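Local coordinates for protein branched-chain-amino-acid aminotransferase (Deinococcus radiodurans, PDB 3UZO) that probably transfers amino groups between branched-chain amino acids and 2-oxoglutarate, using pyridoxal 5'-phosphate as cofactor, at residues Phe92-Ser104 and Met110-Cys122. Residues are numbered along the deposited sequence; the frame is centred on the assembly and turned at random.
Sequences FRPDQNAARMRMS and MPELSDEQFIDAC. With PLP (pyridoxal-5'-phosphate), chain C.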
loop_
_atom_site.group_PDB
_atom_site.type_symbol
_atom_site.label_atom_id
_atom_site.label_comp_id
_atom_site.label_asym_id
_atom_site.label_seq_id
_atom_site.Cartn_x
_atom_site.Cartn_y
_atom_site.Cartn_z
ATOM N N PHE A 92 17.121 -21.610 -3.717
ATOM C CA PHE A 92 18.133 -20.561 -3.583
ATOM C C PHE A 92 17.945 -19.583 -2.420
ATOM O O PHE A 92 16.957 -18.851 -2.353
ATOM C CB PHE A 92 18.202 -19.782 -4.905
ATOM C CG PHE A 92 19.307 -18.766 -4.965
ATOM C CD1 PHE A 92 20.639 -19.167 -5.092
ATOM C CD2 PHE A 92 19.019 -17.406 -4.923
ATOM C CE1 PHE A 92 21.671 -18.224 -5.185
ATOM C CE2 PHE A 92 20.041 -16.448 -5.011
ATOM C CZ PHE A 92 21.369 -16.854 -5.144
ATOM N N ARG A 93 18.913 -19.583 -1.510
ATOM C CA ARG A 93 18.927 -18.712 -0.336
ATOM C C ARG A 93 17.582 -18.409 0.351
ATOM O O ARG A 93 17.279 -17.245 0.651
ATOM C CB ARG A 93 19.624 -17.393 -0.710
ATOM C CG ARG A 93 20.934 -17.590 -1.462
ATOM C CD ARG A 93 21.766 -16.319 -1.497
ATOM N NE ARG A 93 22.294 -16.002 -0.172
ATOM C CZ ARG A 93 22.948 -14.889 0.136
ATOM N NH1 ARG A 93 23.165 -13.959 -0.787
ATOM N NH2 ARG A 93 23.388 -14.713 1.373
ATOM N N PRO A 94 16.776 -19.447 0.647
ATOM C CA PRO A 94 15.484 -19.213 1.299
ATOM C C PRO A 94 15.583 -18.566 2.679
ATOM O O PRO A 94 14.645 -17.913 3.130
ATOM C CB PRO A 94 14.869 -20.609 1.352
ATOM C CG PRO A 94 16.088 -21.485 1.540
ATOM C CD PRO A 94 17.051 -20.894 0.535
ATOM N N ASP A 95 16.720 -18.745 3.342
ATOM C CA ASP A 95 16.935 -18.140 4.650
ATOM C C ASP A 95 16.924 -16.610 4.524
ATOM O O ASP A 95 16.467 -15.904 5.420
ATOM C CB ASP A 95 18.277 -18.605 5.228
ATOM C CG ASP A 95 19.468 -18.179 4.377
ATOM O OD1 ASP A 95 19.574 -18.615 3.205
ATOM O OD2 ASP A 95 20.298 -17.401 4.887
ATOM N N GLN A 96 17.428 -16.102 3.406
ATOM C CA GLN A 96 17.459 -14.658 3.186
ATOM C C GLN A 96 16.032 -14.123 3.047
ATOM O O GLN A 96 15.693 -13.088 3.617
ATOM C CB GLN A 96 18.288 -14.336 1.938
ATOM C CG GLN A 96 19.768 -14.679 2.089
ATOM C CD GLN A 96 20.403 -13.948 3.257
ATOM O OE1 GLN A 96 20.444 -12.723 3.281
ATOM N NE2 GLN A 96 20.891 -14.699 4.238
ATOM N N ASN A 97 15.193 -14.842 2.303
ATOM C CA ASN A 97 13.797 -14.438 2.123
ATOM C C ASN A 97 13.053 -14.468 3.451
ATOM O O ASN A 97 12.253 -13.584 3.729
ATOM C CB ASN A 97 13.079 -15.377 1.151
ATOM C CG ASN A 97 13.649 -15.313 -0.244
ATOM O OD1 ASN A 97 13.221 -14.508 -1.078
ATOM N ND2 ASN A 97 14.624 -16.147 -0.505
ATOM N N ALA A 98 13.303 -15.498 4.262
ATOM C CA ALA A 98 12.634 -15.619 5.555
ATOM C C ALA A 98 12.981 -14.424 6.424
ATOM O O ALA A 98 12.111 -13.835 7.052
ATOM C CB ALA A 98 13.050 -16.909 6.264
ATOM N N ALA A 99 14.263 -14.081 6.470
ATOM C CA ALA A 99 14.713 -12.948 7.272
ATOM C C ALA A 99 14.090 -11.651 6.758
ATOM O O ALA A 99 13.638 -10.807 7.540
ATOM C CB ALA A 99 16.237 -12.854 7.230
ATOM N N ARG A 100 14.052 -11.493 5.440
ATOM C CA ARG A 100 13.481 -10.279 4.889
ATOM C C ARG A 100 11.990 -10.175 5.160
ATOM O O ARG A 100 11.484 -9.086 5.424
ATOM C CB ARG A 100 13.734 -10.178 3.380
ATOM C CG ARG A 100 13.325 -8.825 2.803
ATOM C CD ARG A 100 13.809 -8.649 1.382
ATOM N NE ARG A 100 13.156 -9.571 0.462
ATOM C CZ ARG A 100 13.497 -9.706 -0.816
ATOM N NH1 ARG A 100 14.489 -8.971 -1.313
ATOM N NH2 ARG A 100 12.853 -10.571 -1.594
ATOM N N MET A 101 11.277 -11.295 5.108
ATOM C CA MET A 101 9.848 -11.223 5.351
ATOM C C MET A 101 9.597 -10.880 6.807
ATOM O O MET A 101 8.559 -10.320 7.142
ATOM C CB MET A 101 9.144 -12.529 4.995
ATOM C CG MET A 101 7.645 -12.339 4.820
ATOM S SD MET A 101 6.827 -13.809 4.188
ATOM C CE MET A 101 6.653 -14.704 5.688
ATOM N N ARG A 102 10.554 -11.219 7.669
ATOM C CA ARG A 102 10.443 -10.898 9.088
ATOM C C ARG A 102 10.505 -9.374 9.219
ATOM O O ARG A 102 9.808 -8.766 10.041
ATOM C CB ARG A 102 11.601 -11.535 9.856
ATOM C CG ARG A 102 11.217 -12.088 11.209
ATOM C CD ARG A 102 11.672 -13.522 11.351
ATOM N NE ARG A 102 13.110 -13.672 11.141
ATOM C CZ ARG A 102 13.650 -14.690 10.484
ATOM N NH1 ARG A 102 12.869 -15.638 9.977
ATOM N NH2 ARG A 102 14.962 -14.771 10.335
ATOM N N MET A 103 11.346 -8.752 8.402
ATOM C CA MET A 103 11.471 -7.301 8.441
ATOM C C MET A 103 10.232 -6.645 7.845
ATOM O O MET A 103 9.775 -5.621 8.346
ATOM C CB MET A 103 12.738 -6.841 7.713
ATOM C CG MET A 103 14.017 -7.152 8.483
ATOM S SD MET A 103 13.895 -6.755 10.268
ATOM C CE MET A 103 14.496 -5.039 10.299
ATOM N N SER A 104 9.682 -7.229 6.782
ATOM C CA SER A 104 8.469 -6.678 6.177
ATOM C C SER A 104 7.330 -6.773 7.192
ATOM O O SER A 104 6.582 -5.812 7.392
ATOM C CB SER A 104 8.083 -7.452 4.907
ATOM O OG SER A 104 9.027 -7.255 3.868
ATOM N N MET A 110 2.893 -7.005 11.758
ATOM C CA MET A 110 2.341 -8.339 11.542
ATOM C C MET A 110 3.267 -9.339 12.228
ATOM O O MET A 110 4.468 -9.100 12.336
ATOM C CB MET A 110 2.247 -8.663 10.043
ATOM C CG MET A 110 1.381 -7.683 9.259
ATOM S SD MET A 110 0.853 -8.279 7.640
ATOM C CE MET A 110 2.333 -7.991 6.680
ATOM N N PRO A 111 2.716 -10.466 12.709
ATOM C CA PRO A 111 3.498 -11.506 13.390
ATOM C C PRO A 111 4.570 -12.101 12.481
ATOM O O PRO A 111 4.329 -12.345 11.298
ATOM C CB PRO A 111 2.436 -12.524 13.802
ATOM C CG PRO A 111 1.376 -12.362 12.740
ATOM C CD PRO A 111 1.302 -10.859 12.595
ATOM N N GLU A 112 5.753 -12.326 13.041
ATOM C CA GLU A 112 6.874 -12.868 12.281
ATOM C C GLU A 112 6.862 -14.386 12.123
ATOM O O GLU A 112 6.296 -15.111 12.949
ATOM C CB GLU A 112 8.187 -12.457 12.949
ATOM C CG GLU A 112 8.375 -10.957 13.083
ATOM C CD GLU A 112 9.388 -10.599 14.155
ATOM O OE1 GLU A 112 10.553 -11.034 14.053
ATOM O OE2 GLU A 112 9.013 -9.887 15.108
ATOM N N LEU A 113 7.501 -14.857 11.055
ATOM C CA LEU A 113 7.616 -16.286 10.786
ATOM C C LEU A 113 9.087 -16.682 10.857
ATOM O O LEU A 113 9.944 -16.030 10.262
ATOM C CB LEU A 113 7.064 -16.614 9.405
ATOM C CG LEU A 113 5.541 -16.588 9.310
ATOM C CD1 LEU A 113 5.156 -16.435 7.873
ATOM C CD2 LEU A 113 4.946 -17.858 9.909
ATOM N N SER A 114 9.378 -17.745 11.596
ATOM C CA SER A 114 10.748 -18.217 11.748
ATOM C C SER A 114 11.233 -18.847 10.446
ATOM O O SER A 114 10.425 -19.207 9.590
ATOM C CB SER A 114 10.814 -19.268 12.859
ATOM O OG SER A 114 10.160 -20.465 12.462
ATOM N N ASP A 115 12.551 -18.968 10.297
ATOM C CA ASP A 115 13.137 -19.596 9.107
ATOM C C ASP A 115 12.574 -21.014 9.034
ATOM O O ASP A 115 12.269 -21.542 7.962
ATOM C CB ASP A 115 14.659 -19.705 9.244
ATOM C CG ASP A 115 15.362 -18.374 9.118
ATOM O OD1 ASP A 115 16.612 -18.382 9.060
ATOM O OD2 ASP A 115 14.682 -17.326 9.074
ATOM N N GLU A 116 12.467 -21.623 10.209
ATOM C CA GLU A 116 11.961 -22.976 10.373
ATOM C C GLU A 116 10.641 -23.204 9.646
ATOM O O GLU A 116 10.522 -24.086 8.796
ATOM C CB GLU A 116 11.767 -23.252 11.868
ATOM C CG GLU A 116 10.998 -24.518 12.191
ATOM C CD GLU A 116 11.876 -25.742 12.215
ATOM O OE1 GLU A 116 12.496 -26.055 11.174
ATOM O OE2 GLU A 116 11.948 -26.390 13.282
ATOM N N GLN A 117 9.638 -22.411 9.994
ATOM C CA GLN A 117 8.331 -22.567 9.381
ATOM C C GLN A 117 8.292 -22.040 7.951
ATOM O O GLN A 117 7.584 -22.588 7.102
ATOM C CB GLN A 117 7.266 -21.871 10.231
ATOM C CG GLN A 117 5.835 -22.005 9.681
ATOM C CD GLN A 117 4.772 -21.643 10.713
ATOM O OE1 GLN A 117 5.057 -20.966 11.703
ATOM N NE2 GLN A 117 3.536 -22.085 10.477
ATOM N N PHE A 118 9.058 -20.989 7.681
ATOM C CA PHE A 118 9.076 -20.400 6.347
ATOM C C PHE A 118 9.671 -21.365 5.338
ATOM O O PHE A 118 9.068 -21.664 4.293
ATOM C CB PHE A 118 9.882 -19.092 6.359
ATOM C CG PHE A 118 9.894 -18.358 5.037
ATOM C CD1 PHE A 118 9.047 -17.273 4.817
ATOM C CD2 PHE A 118 10.766 -18.739 4.018
ATOM C CE1 PHE A 118 9.071 -16.573 3.599
ATOM C CE2 PHE A 118 10.797 -18.044 2.794
ATOM C CZ PHE A 118 9.946 -16.959 2.590
ATOM N N ILE A 119 10.863 -21.852 5.650
ATOM C CA ILE A 119 11.554 -22.769 4.760
ATOM C C ILE A 119 10.804 -24.093 4.670
ATOM O O ILE A 119 10.713 -24.692 3.596
ATOM C CB ILE A 119 12.999 -23.013 5.234
ATOM C CG1 ILE A 119 13.753 -21.679 5.311
ATOM C CG2 ILE A 119 13.709 -23.958 4.280
ATOM C CD1 ILE A 119 15.214 -21.804 5.737
ATOM N N ASP A 120 10.264 -24.557 5.790
ATOM C CA ASP A 120 9.527 -25.812 5.763
ATOM C C ASP A 120 8.302 -25.678 4.861
ATOM O O ASP A 120 7.934 -26.624 4.163
ATOM C CB ASP A 120 9.089 -26.222 7.171
ATOM C CG ASP A 120 8.267 -27.498 7.165
ATOM O OD1 ASP A 120 7.025 -27.414 7.230
ATOM O OD2 ASP A 120 8.869 -28.587 7.068
ATOM N N ALA A 121 7.679 -24.501 4.866
ATOM C CA ALA A 121 6.504 -24.280 4.023
ATOM C C ALA A 121 6.882 -24.348 2.533
ATOM O O ALA A 121 6.193 -24.981 1.739
ATOM C CB ALA A 121 5.864 -22.926 4.344
ATOM N N CYS A 122 7.973 -23.697 2.146
ATOM C CA CYS A 122 8.372 -23.757 0.745
ATOM C C CYS A 122 8.782 -25.188 0.358
ATOM O O CYS A 122 8.447 -25.650 -0.731
ATOM C CB CYS A 122 9.493 -22.755 0.448
ATOM S SG CYS A 122 10.927 -22.885 1.497
HETATM N N1 PLP C . 13.041 -4.400 -6.150
HETATM C C2 PLP C . 11.664 -4.624 -6.067
HETATM C C2A PLP C . 10.731 -3.411 -6.041
HETATM C C3 PLP C . 11.203 -5.989 -6.005
HETATM O O3 PLP C . 9.886 -6.248 -5.928
HETATM C C4 PLP C . 12.157 -7.081 -6.025
HETATM C C4A PLP C . 11.594 -8.560 -5.935
HETATM C C5 PLP C . 13.594 -6.760 -6.119
HETATM C C6 PLP C . 14.005 -5.428 -6.180
HETATM C C5A PLP C . 14.683 -7.761 -6.155
HETATM O O4P PLP C . 14.805 -8.507 -4.973
HETATM P P PLP C . 15.124 -10.062 -5.025
HETATM O O1P PLP C . 14.074 -10.833 -5.753
HETATM O O2P PLP C . 15.201 -10.424 -3.522
HETATM O O3P PLP C . 16.521 -10.164 -5.568
HETATM O O HOH W 1 9.649 -15.077 7.756
#
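F118 lays one face of its ring against A98, whose CA stands 3.8 Å from the ring centroid and only 7° off the normal, a CH-pi contact. Alanine suits this place because its small side chain lets the ring come right up to the helix backbone. With CG anti to the backbone N (chi1 -177°), the ring reaches into a hole formed by P94, N97, A98 and M101, knob into hole. M101 comes to the ring edge instead: its SD lies 3.6 Å from CE1 of F118, in the ring plane, a Met-aromatic contact suited to a flexible, polarisable thioether. Helices 94-107 and 115-128 are consecutive in the class IV aminotransferase fold, their segments 94-104 and 115-122 crossing at 125°; M101, L113 and F118 also pack on strands 141-151 and 162-172 of the antiparallel sheet. From helix 94-107 R100 also binds the cofactor, its NH1 donating to O2P of PLP over 2.7 Å. Outward, a water donates to both A98 O and L113 O, joining two backbone carbonyls. R102, bent at chi2 and chi3, forms an end-on salt bridge with D115, NH1 and NH2 both gripping OD2, at 2.6 and 2.9 Å. Aspartate offers a short charged acceptor, while the planar guanidinium has N-H groups enough for NH1 also to reach L113 O, 3.0 Å away, on an in-plane lone pair. At the exposed margin E112 packs across R102, CB of E112 3.5 Å from CG of R102.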